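Local coordinates for Ras GTPase-activating-like protein IQGAP2 (Homo sapiens, PDB 5CJP) that probably serves as a scaffold that recognises the GTP-bound form of Rho-family GTPases such as Cdc42 through a helical GAP-related domain, without accelerating GTP hydrolysis, at residues Thr13-Phe18 against Ser340-Ile345; Val187-Ile192 against Tyr301-Lys306; Leu202-Lys207 against Pro315-Lys320. All coordinates share one frame; numbering follows the deposited sequence.

Contact 1 of 3, residues Thr13-Phe18 against Ser340-Ile345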
loop_
_atom_site.group_PDB
_atom_site.type_symbol
_atom_site.label_atom_id
_atom_site.label_comp_id
_atom_site.label_asym_id
_atom_site.label_seq_id
_atom_site.Cartn_x
_atom_site.Cartn_y
_atom_site.Cartn_z
ATOM N N THR E 13 2.232 20.908 -14.996
ATOM C CA THR E 13 2.132 19.845 -15.972
ATOM C C THR E 13 1.952 18.536 -15.195
ATOM O O THR E 13 1.330 17.586 -15.683
ATOM C CB THR E 13 3.396 19.809 -16.874
ATOM O OG1 THR E 13 3.541 21.080 -17.526
ATOM C CG2 THR E 13 3.287 18.731 -17.947
ATOM N N TYR E 14 2.470 18.501 -13.970
ATOM C CA TYR E 14 2.335 17.309 -13.129
ATOM C C TYR E 14 0.932 17.225 -12.548
ATOM O O TYR E 14 0.356 16.138 -12.473
ATOM C CB TYR E 14 3.362 17.323 -11.994
ATOM C CG TYR E 14 4.615 16.542 -12.307
ATOM C CD1 TYR E 14 4.625 15.156 -12.220
ATOM C CD2 TYR E 14 5.777 17.188 -12.734
ATOM C CE1 TYR E 14 5.756 14.420 -12.552
ATOM C CE2 TYR E 14 6.921 16.467 -13.074
ATOM C CZ TYR E 14 6.907 15.079 -12.985
ATOM O OH TYR E 14 8.025 14.338 -13.345
ATOM N N GLN E 15 0.384 18.369 -12.143
ATOM C CA GLN E 15 -0.965 18.414 -11.583
ATOM C C GLN E 15 -1.969 17.964 -12.648
ATOM O O GLN E 15 -2.949 17.278 -12.351
ATOM C CB GLN E 15 -1.301 19.837 -11.117
ATOM C CG GLN E 15 -0.323 20.423 -10.109
ATOM C CD GLN E 15 -0.669 21.861 -9.728
ATOM O OE1 GLN E 15 -0.884 22.706 -10.596
ATOM N NE2 GLN E 15 -0.722 22.140 -8.428
ATOM N N GLN E 16 -1.716 18.365 -13.892
ATOM C CA GLN E 16 -2.568 17.978 -15.008
ATOM C C GLN E 16 -2.509 16.459 -15.175
ATOM O O GLN E 16 -3.535 15.814 -15.410
ATOM C CB GLN E 16 -2.108 18.656 -16.308
ATOM C CG GLN E 16 -2.675 20.053 -16.558
ATOM C CD GLN E 16 -4.172 20.046 -16.838
ATOM O OE1 GLN E 16 -4.643 19.424 -17.799
ATOM N NE2 GLN E 16 -4.931 20.744 -16.000
ATOM N N LEU E 17 -1.312 15.890 -15.051
ATOM C CA LEU E 17 -1.147 14.439 -15.184
ATOM C C LEU E 17 -1.935 13.730 -14.097
ATOM O O LEU E 17 -2.641 12.752 -14.347
ATOM C CB LEU E 17 0.335 14.035 -15.082
ATOM C CG LEU E 17 0.669 12.533 -15.105
ATOM C CD1 LEU E 17 0.367 11.951 -16.485
ATOM C CD2 LEU E 17 2.149 12.327 -14.751
ATOM N N PHE E 18 -1.845 14.232 -12.882
ATOM C CA PHE E 18 -2.562 13.584 -11.806
ATOM C C PHE E 18 -4.065 13.710 -11.975
ATOM O O PHE E 18 -4.810 12.782 -11.701
ATOM C CB PHE E 18 -2.085 14.156 -10.478
ATOM C CG PHE E 18 -0.658 13.829 -10.178
ATOM C CD1 PHE E 18 0.120 13.128 -11.096
ATOM C CD2 PHE E 18 -0.097 14.183 -8.963
ATOM C CE1 PHE E 18 1.429 12.779 -10.809
ATOM C CE2 PHE E 18 1.216 13.837 -8.665
ATOM C CZ PHE E 18 1.981 13.133 -9.588
ATOM N N SER E 340 -3.811 15.701 -5.984
ATOM C CA SER E 340 -2.815 16.393 -6.801
ATOM C C SER E 340 -1.547 16.785 -6.006
ATOM O O SER E 340 -1.381 16.422 -4.838
ATOM C CB SER E 340 -3.481 17.643 -7.421
ATOM O OG SER E 340 -2.696 18.217 -8.468
ATOM N N ILE E 341 -0.659 17.524 -6.657
ATOM C CA ILE E 341 0.569 18.010 -6.045
ATOM C C ILE E 341 0.386 19.514 -5.876
ATOM O O ILE E 341 -0.396 20.125 -6.601
ATOM C CB ILE E 341 1.767 17.801 -6.960
ATOM C CG1 ILE E 341 2.194 16.353 -6.962
ATOM C CG2 ILE E 341 2.948 18.607 -6.484
ATOM C CD1 ILE E 341 3.268 16.145 -7.978
ATOM N N GLU E 342 1.103 20.105 -4.924
ATOM C CA GLU E 342 1.035 21.543 -4.676
ATOM C C GLU E 342 2.294 22.025 -3.961
ATOM O O GLU E 342 2.846 21.325 -3.114
ATOM C CB GLU E 342 -0.198 21.895 -3.839
ATOM C CG GLU E 342 -0.461 23.396 -3.778
ATOM C CD GLU E 342 -0.707 24.012 -5.164
ATOM O OE1 GLU E 342 -1.845 23.874 -5.675
ATOM O OE2 GLU E 342 0.237 24.617 -5.747
ATOM N N GLU E 343 2.767 23.212 -4.312
ATOM C CA GLU E 343 3.962 23.740 -3.675
ATOM C C GLU E 343 3.519 24.819 -2.704
ATOM O O GLU E 343 2.559 25.535 -2.974
ATOM C CB GLU E 343 4.928 24.299 -4.724
ATOM C CG GLU E 343 6.294 24.677 -4.165
ATOM C CD GLU E 343 7.270 25.146 -5.233
ATOM O OE1 GLU E 343 7.689 24.316 -6.069
ATOM O OE2 GLU E 343 7.617 26.349 -5.233
ATOM N N ILE E 344 4.193 24.921 -1.561
ATOM C CA ILE E 344 3.817 25.923 -0.570
ATOM C C ILE E 344 4.537 27.238 -0.768
ATOM O O ILE E 344 5.760 27.274 -0.893
ATOM C CB ILE E 344 4.062 25.420 0.861
ATOM C CG1 ILE E 344 2.863 25.805 1.718
ATOM C CG2 ILE E 344 5.307 26.015 1.446
ATOM C CD1 ILE E 344 1.605 25.220 1.204
ATOM N N ILE E 345 3.765 28.320 -0.779
ATOM C CA ILE E 345 4.295 29.667 -0.969
ATOM C C ILE E 345 5.389 30.027 0.039
ATOM O O ILE E 345 6.425 30.583 -0.328
ATOM C CB ILE E 345 3.165 30.729 -0.869
ATOM C CG1 ILE E 345 2.086 30.458 -1.926
ATOM C CG2 ILE E 345 3.747 32.126 -1.025
ATOM C CD1 ILE E 345 1.155 29.281 -1.608
#

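Contact 2 of 3, residues Val187-Ile192 against Tyr301-Lys306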
loop_
_atom_site.group_PDB
_atom_site.type_symbol
_atom_site.label_atom_id
_atom_site.label_comp_id
_atom_site.label_asym_id
_atom_site.label_seq_id
_atom_site.Cartn_x
_atom_site.Cartn_y
_atom_site.Cartn_z
ATOM N N VAL E 187 2.613 -26.518 -27.992
ATOM C CA VAL E 187 2.283 -25.109 -27.830
ATOM C C VAL E 187 1.193 -24.692 -28.808
ATOM O O VAL E 187 0.182 -24.116 -28.426
ATOM C CB VAL E 187 3.497 -24.208 -28.087
ATOM C CG1 VAL E 187 3.057 -22.766 -28.119
ATOM C CG2 VAL E 187 4.550 -24.424 -27.009
ATOM N N LEU E 188 1.422 -24.990 -30.078
ATOM C CA LEU E 188 0.494 -24.662 -31.134
ATOM C C LEU E 188 -0.919 -25.147 -30.872
ATOM O O LEU E 188 -1.879 -24.406 -31.060
ATOM C CB LEU E 188 0.986 -25.247 -32.451
ATOM C CG LEU E 188 -0.002 -25.154 -33.607
ATOM C CD1 LEU E 188 -0.256 -23.677 -33.907
ATOM C CD2 LEU E 188 0.537 -25.887 -34.830
ATOM N N ASN E 189 -1.067 -26.390 -30.448
ATOM C CA ASN E 189 -2.404 -26.915 -30.201
ATOM C C ASN E 189 -3.125 -26.202 -29.053
ATOM O O ASN E 189 -4.341 -26.008 -29.114
ATOM C CB ASN E 189 -2.342 -28.433 -29.961
ATOM C CG ASN E 189 -2.080 -29.226 -31.256
ATOM O OD1 ASN E 189 -1.549 -30.334 -31.215
ATOM N ND2 ASN E 189 -2.469 -28.664 -32.400
ATOM N N SER E 190 -2.384 -25.801 -28.020
ATOM C CA SER E 190 -2.989 -25.091 -26.899
ATOM C C SER E 190 -3.593 -23.802 -27.437
ATOM O O SER E 190 -4.751 -23.470 -27.161
ATOM C CB SER E 190 -1.937 -24.733 -25.854
ATOM O OG SER E 190 -1.186 -25.869 -25.478
ATOM N N ILE E 191 -2.785 -23.078 -28.209
ATOM C CA ILE E 191 -3.217 -21.824 -28.808
ATOM C C ILE E 191 -4.393 -21.999 -29.776
ATOM O O ILE E 191 -5.452 -21.412 -29.582
ATOM C CB ILE E 191 -2.049 -21.130 -29.578
ATOM C CG1 ILE E 191 -0.864 -20.864 -28.635
ATOM C CG2 ILE E 191 -2.533 -19.822 -30.172
ATOM C CD1 ILE E 191 0.431 -20.457 -29.328
ATOM N N ILE E 192 -4.206 -22.818 -30.806
ATOM C CA ILE E 192 -5.261 -23.001 -31.807
ATOM C C ILE E 192 -6.599 -23.551 -31.309
ATOM O O ILE E 192 -7.669 -23.175 -31.820
ATOM C CB ILE E 192 -4.778 -23.897 -32.963
ATOM C CG1 ILE E 192 -3.646 -23.193 -33.719
ATOM C CG2 ILE E 192 -5.939 -24.214 -33.901
ATOM C CD1 ILE E 192 -4.060 -21.927 -34.276
ATOM N N TYR E 301 1.020 -22.927 -40.754
ATOM C CA TYR E 301 0.575 -21.633 -41.254
ATOM C C TYR E 301 -0.922 -21.730 -41.571
ATOM O O TYR E 301 -1.706 -20.859 -41.203
ATOM C CB TYR E 301 1.342 -21.248 -42.522
ATOM C CG TYR E 301 0.665 -20.135 -43.295
ATOM C CD1 TYR E 301 0.567 -18.844 -42.758
ATOM C CD2 TYR E 301 0.049 -20.384 -44.528
ATOM C CE1 TYR E 301 -0.129 -17.837 -43.420
ATOM C CE2 TYR E 301 -0.656 -19.378 -45.200
ATOM C CZ TYR E 301 -0.740 -18.109 -44.634
ATOM O OH TYR E 301 -1.453 -17.117 -45.257
ATOM N N GLN E 302 -1.311 -22.804 -42.251
ATOM C CA GLN E 302 -2.706 -23.000 -42.601
ATOM C C GLN E 302 -3.592 -23.015 -41.360
ATOM O O GLN E 302 -4.741 -22.573 -41.401
ATOM C CB GLN E 302 -2.887 -24.301 -43.395
ATOM C CG GLN E 302 -2.357 -24.249 -44.827
ATOM C CD GLN E 302 -2.892 -23.057 -45.586
ATOM O OE1 GLN E 302 -4.069 -22.720 -45.471
ATOM N NE2 GLN E 302 -2.035 -22.412 -46.368
ATOM N N GLU E 303 -3.070 -23.530 -40.255
ATOM C CA GLU E 303 -3.843 -23.554 -39.017
ATOM C C GLU E 303 -3.921 -22.131 -38.464
ATOM O O GLU E 303 -4.988 -21.668 -38.074
ATOM C CB GLU E 303 -3.197 -24.480 -37.982
ATOM C CG GLU E 303 -3.242 -25.941 -38.346
ATOM C CD GLU E 303 -2.746 -26.831 -37.222
ATOM O OE1 GLU E 303 -3.346 -26.806 -36.121
ATOM O OE2 GLU E 303 -1.754 -27.561 -37.437
ATOM N N PHE E 304 -2.781 -21.446 -38.446
ATOM C CA PHE E 304 -2.715 -20.073 -37.965
ATOM C C PHE E 304 -3.628 -19.176 -38.784
ATOM O O PHE E 304 -4.404 -18.384 -38.235
ATOM C CB PHE E 304 -1.289 -19.558 -38.067
ATOM C CG PHE E 304 -0.505 -19.706 -36.811
ATOM C CD1 PHE E 304 0.859 -19.983 -36.855
ATOM C CD2 PHE E 304 -1.111 -19.512 -35.575
ATOM C CE1 PHE E 304 1.615 -20.059 -35.680
ATOM C CE2 PHE E 304 -0.362 -19.590 -34.396
ATOM C CZ PHE E 304 1.004 -19.862 -34.449
ATOM N N ARG E 305 -3.532 -19.310 -40.103
ATOM C CA ARG E 305 -4.337 -18.518 -41.019
ATOM C C ARG E 305 -5.819 -18.669 -40.707
ATOM O O ARG E 305 -6.570 -17.695 -40.714
ATOM C CB ARG E 305 -4.064 -18.950 -42.460
ATOM C CG ARG E 305 -4.781 -18.116 -43.495
ATOM C CD ARG E 305 -5.831 -18.930 -44.260
ATOM N NE ARG E 305 -6.608 -18.083 -45.173
ATOM C CZ ARG E 305 -6.079 -17.327 -46.135
ATOM N NH1 ARG E 305 -4.766 -17.307 -46.328
ATOM N NH2 ARG E 305 -6.870 -16.565 -46.877
ATOM N N LYS E 306 -6.235 -19.897 -40.423
ATOM C CA LYS E 306 -7.636 -20.171 -40.104
ATOM C C LYS E 306 -8.032 -19.522 -38.771
ATOM O O LYS E 306 -9.143 -19.012 -38.614
ATOM C CB LYS E 306 -7.865 -21.686 -40.035
ATOM C CG LYS E 306 -9.283 -22.076 -39.691
ATOM C CD LYS E 306 -9.438 -23.572 -39.580
ATOM C CE LYS E 306 -10.862 -23.944 -39.223
ATOM N NZ LYS E 306 -11.013 -25.420 -39.126
#

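Contact 3 of 3, residues Leu202-Lys207 against Pro315-Lys320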
loop_
_atom_site.group_PDB
_atom_site.type_symbol
_atom_site.label_atom_id
_atom_site.label_comp_id
_atom_site.label_asym_id
_atom_site.label_seq_id
_atom_site.Cartn_x
_atom_site.Cartn_y
_atom_site.Cartn_z
ATOM N N LEU E 202 -9.507 -7.718 -27.440
ATOM C CA LEU E 202 -8.376 -7.966 -28.313
ATOM C C LEU E 202 -8.862 -8.445 -29.690
ATOM O O LEU E 202 -8.338 -8.027 -30.735
ATOM C CB LEU E 202 -7.465 -9.028 -27.698
ATOM C CG LEU E 202 -6.269 -9.435 -28.548
ATOM C CD1 LEU E 202 -5.581 -8.190 -29.036
ATOM C CD2 LEU E 202 -5.309 -10.327 -27.749
ATOM N N ARG E 203 -9.850 -9.336 -29.695
ATOM C CA ARG E 203 -10.377 -9.864 -30.948
ATOM C C ARG E 203 -11.036 -8.744 -31.717
ATOM O O ARG E 203 -10.960 -8.683 -32.948
ATOM C CB ARG E 203 -11.411 -10.982 -30.705
ATOM C CG ARG E 203 -10.825 -12.326 -30.304
ATOM C CD ARG E 203 -11.888 -13.416 -30.211
ATOM N NE ARG E 203 -12.377 -13.887 -31.510
ATOM C CZ ARG E 203 -13.256 -14.878 -31.663
ATOM N NH1 ARG E 203 -13.739 -15.502 -30.603
ATOM N NH2 ARG E 203 -13.652 -15.261 -32.871
ATOM N N TYR E 204 -11.683 -7.847 -30.985
ATOM C CA TYR E 204 -12.375 -6.744 -31.625
ATOM C C TYR E 204 -11.418 -5.772 -32.309
ATOM O O TYR E 204 -11.682 -5.316 -33.415
ATOM C CB TYR E 204 -13.244 -6.011 -30.612
ATOM C CG TYR E 204 -13.868 -4.773 -31.176
ATOM C CD1 TYR E 204 -14.730 -4.840 -32.272
ATOM C CD2 TYR E 204 -13.547 -3.519 -30.662
ATOM C CE1 TYR E 204 -15.255 -3.678 -32.851
ATOM C CE2 TYR E 204 -14.061 -2.358 -31.228
ATOM C CZ TYR E 204 -14.909 -2.440 -32.325
ATOM O OH TYR E 204 -15.383 -1.280 -32.891
ATOM N N ILE E 205 -10.308 -5.459 -31.658
ATOM C CA ILE E 205 -9.361 -4.544 -32.266
ATOM C C ILE E 205 -8.710 -5.187 -33.493
ATOM O O ILE E 205 -8.396 -4.503 -34.469
ATOM C CB ILE E 205 -8.298 -4.099 -31.252
ATOM C CG1 ILE E 205 -8.953 -3.206 -30.188
ATOM C CG2 ILE E 205 -7.187 -3.343 -31.949
ATOM C CD1 ILE E 205 -9.540 -1.944 -30.713
ATOM N N ALA E 206 -8.513 -6.501 -33.454
ATOM C CA ALA E 206 -7.942 -7.207 -34.592
ATOM C C ALA E 206 -8.934 -7.018 -35.733
ATOM O O ALA E 206 -8.550 -6.784 -36.878
ATOM C CB ALA E 206 -7.777 -8.685 -34.283
ATOM N N LYS E 207 -10.221 -7.110 -35.412
ATOM C CA LYS E 207 -11.264 -6.911 -36.411
ATOM C C LYS E 207 -11.195 -5.489 -36.959
ATOM O O LYS E 207 -11.137 -5.287 -38.164
ATOM C CB LYS E 207 -12.638 -7.159 -35.798
ATOM C CG LYS E 207 -13.784 -6.792 -36.715
ATOM C CD LYS E 207 -15.091 -7.186 -36.074
ATOM C CE LYS E 207 -16.252 -6.514 -36.745
ATOM N NZ LYS E 207 -17.490 -6.963 -36.097
ATOM N N PRO E 315 -18.833 -9.616 -32.865
ATOM C CA PRO E 315 -19.785 -8.486 -32.889
ATOM C C PRO E 315 -19.159 -7.132 -32.551
ATOM O O PRO E 315 -18.024 -7.066 -32.087
ATOM C CB PRO E 315 -20.817 -8.872 -31.831
ATOM C CG PRO E 315 -20.764 -10.360 -31.823
ATOM C CD PRO E 315 -19.294 -10.651 -31.920
ATOM N N GLU E 316 -19.902 -6.056 -32.785
ATOM C CA GLU E 316 -19.415 -4.734 -32.433
ATOM C C GLU E 316 -19.706 -4.607 -30.935
ATOM O O GLU E 316 -20.602 -5.270 -30.406
ATOM C CB GLU E 316 -20.156 -3.648 -33.218
ATOM C CG GLU E 316 -19.791 -3.537 -34.710
ATOM C CD GLU E 316 -18.355 -3.067 -34.959
ATOM O OE1 GLU E 316 -18.001 -1.920 -34.588
ATOM O OE2 GLU E 316 -17.570 -3.852 -35.536
ATOM N N PRO E 317 -18.938 -3.771 -30.224
ATOM C CA PRO E 317 -19.141 -3.589 -28.785
ATOM C C PRO E 317 -20.539 -3.150 -28.369
ATOM O O PRO E 317 -21.026 -3.548 -27.302
ATOM C CB PRO E 317 -18.046 -2.589 -28.410
ATOM C CG PRO E 317 -17.723 -1.909 -29.713
ATOM C CD PRO E 317 -17.758 -3.027 -30.679
ATOM N N GLU E 318 -21.189 -2.338 -29.198
ATOM C CA GLU E 318 -22.553 -1.904 -28.896
ATOM C C GLU E 318 -23.436 -3.140 -28.748
ATOM O O GLU E 318 -24.275 -3.213 -27.865
ATOM C CB GLU E 318 -23.113 -1.018 -30.005
ATOM C CG GLU E 318 -22.437 0.333 -30.148
ATOM C CD GLU E 318 -21.080 0.246 -30.804
ATOM O OE1 GLU E 318 -20.727 -0.853 -31.283
ATOM O OE2 GLU E 318 -20.371 1.282 -30.853
ATOM N N GLU E 319 -23.240 -4.126 -29.612
ATOM C CA GLU E 319 -24.034 -5.339 -29.524
ATOM C C GLU E 319 -23.449 -6.313 -28.497
ATOM O O GLU E 319 -24.182 -6.861 -27.673
ATOM C CB GLU E 319 -24.136 -6.020 -30.902
ATOM C CG GLU E 319 -24.359 -5.056 -32.073
ATOM C CD GLU E 319 -25.337 -3.951 -31.730
ATOM O OE1 GLU E 319 -26.347 -4.242 -31.048
ATOM O OE2 GLU E 319 -25.098 -2.794 -32.142
ATOM N N LYS E 320 -22.134 -6.520 -28.529
ATOM C CA LYS E 320 -21.504 -7.451 -27.588
ATOM C C LYS E 320 -21.970 -7.204 -26.152
ATOM O O LYS E 320 -22.326 -8.136 -25.434
ATOM C CB LYS E 320 -19.989 -7.353 -27.686
ATOM C CG LYS E 320 -19.249 -8.446 -26.953
ATOM C CD LYS E 320 -19.570 -9.826 -27.484
ATOM C CE LYS E 320 -18.731 -10.871 -26.761
ATOM N NZ LYS E 320 -19.157 -12.274 -27.041
#

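Contact 1 of 3, residues Thr13-Phe18 against Ser340-Ile345
Helix 7-23 and strand 337-343 run roughly antiparallel here, the axes of the two short segments 7.2 Å apart. One hydrogen bond carries the polar part. Gln15 keeps CG anti to its carbonyl carbon (chi1 -56°), and beyond CG the chain is extended, so the amide reaches Ile341; NE2 gives a nearly straight bond of 2.7 Å to Ile341 O, with an N-H...O angle of 174°. The oxygen lies in the amide plane of Gln15, whereas the donor stands above the plane of the carbonyl. Glutamine suits this place because its flexible chain carries a flat amide that can turn an N-H to a strand carbonyl. Glu342 bends at chi2 and turns OE2 back to the backbone N of Glu343 (3.2 Å), using its anti lone pair. The apolar part lies one helical turn on, where Phe18 crosses Ile341 obliquely and meets CG1 and CD1, while Ser340 CA approaches the edge of the ring 4.1 Å from CD2. Tyr14 CB adds a looser touch on CD1 of Ile341. The same strand continues an antiparallel ladder into the second subunit. A directional hydrogen bond from the Gln15 amide, beside an apolar patch, thus joins the N-terminal helix to a strand that forms part of a dimer interface.

Contact 2 of 3, residues Val187-Ile192 against Tyr301-Lys306
Near-parallel helix packing within the all-helical Ras-GAP-like fold brings helix 167-193 beside helix 294-311, their local axes 11.0 Å apart and crossing at 20°. No hydrogen bond spans the two segments, and the contact rests on apolar branches that meet a ring and the Glu303 side chain. Leu188 has CG anti to the backbone N (chi1 171°), which sends its two methyls toward helix 294-311. CD1 lies over one face of Phe304 in a CH-pi contact, 4.3 Å from the ring centroid but offset toward the rim. CD2 meets the carboxylate end of Glu303, 3.9 Å from OE2. An alanine at Leu188 would remove both methyls, and so would probably leave this face of Phe304 and the carboxylate end of Glu303 less well packed. Leucine fits here because its fork serves two partners, and it also touches Tyr296 and Thr300 of helix 294-311. Phe304, broad and apolar, extends the buried layer to Tyr234 and Phe308. Glu303, extended beyond CG, suits the margin of the contact, where its charged end need not be buried. Ile192, one turn beyond Leu188, approaches the same ring obliquely, and its CD1 ends 4.0 Å from Phe304 CD2 and 3.9 Å from Glu303 O.

Contact 3 of 3, residues Leu202-Lys207 against Pro315-Lys320
Tyr204 and Pro317 cross at about a right angle, with Pro317 CD over one face of the phenol ring. Tyr204 holds CG anti to its backbone N (chi1 174°), which directs the ring from helix 200-216 toward residues 315-317. Pro317 CD makes a CH-pi contact 3.6 Å from the ring centroid, displaced toward the rim. A rigid proline suits this spot, since its CD carries slightly polarised C-H groups and needs no hydrogen-bond partner. Glu316 comes to the same tyrosine differently: its chain bends at chi2, its carboxylate is turned 70° from the ring plane, and OE2 lies at the ring edge. Tyr204 OH donates to Glu316 OE1 over 3.2 Å, approaching from above the carboxylate plane. From one turn further on, the extended Lys207 crosses Glu316 at about a right angle, and NZ forms a salt bridge with OE2 at 3.2 Å, weak as a hydrogen bond. The lysine is held chiefly by Val314 O, so its ammonium group links the backbone just before the turn to the glutamate. Glu316 occupies the N-cap position and Pro317 the first helical turn, where the N-H that proline lacks would have no partner within the helix, a placement characteristic of proline at helix N termini.

Overall arrangement
From the N terminus the chain first forms helix 7-23, whose partner strand comes only with residues 340-345, which close contact 1, the widest loop, with contacts 2 and 3 nested inside it. Within that loop helices 167-193 and 200-216 follow one another, and later helices 294-311 and 317-320 do the same. Residues 301-306 come back to 187-192 as contact 2, and 315-320 to 202-207 as contact 3, so the two closures cross. Their centres lie about 21 Å apart, and together they tie the later helix pair to the earlier one. Contact 1, its centre about 50 Å from that of contact 2, joins the N-terminal helix to strand 337-343, far from the chain's centre.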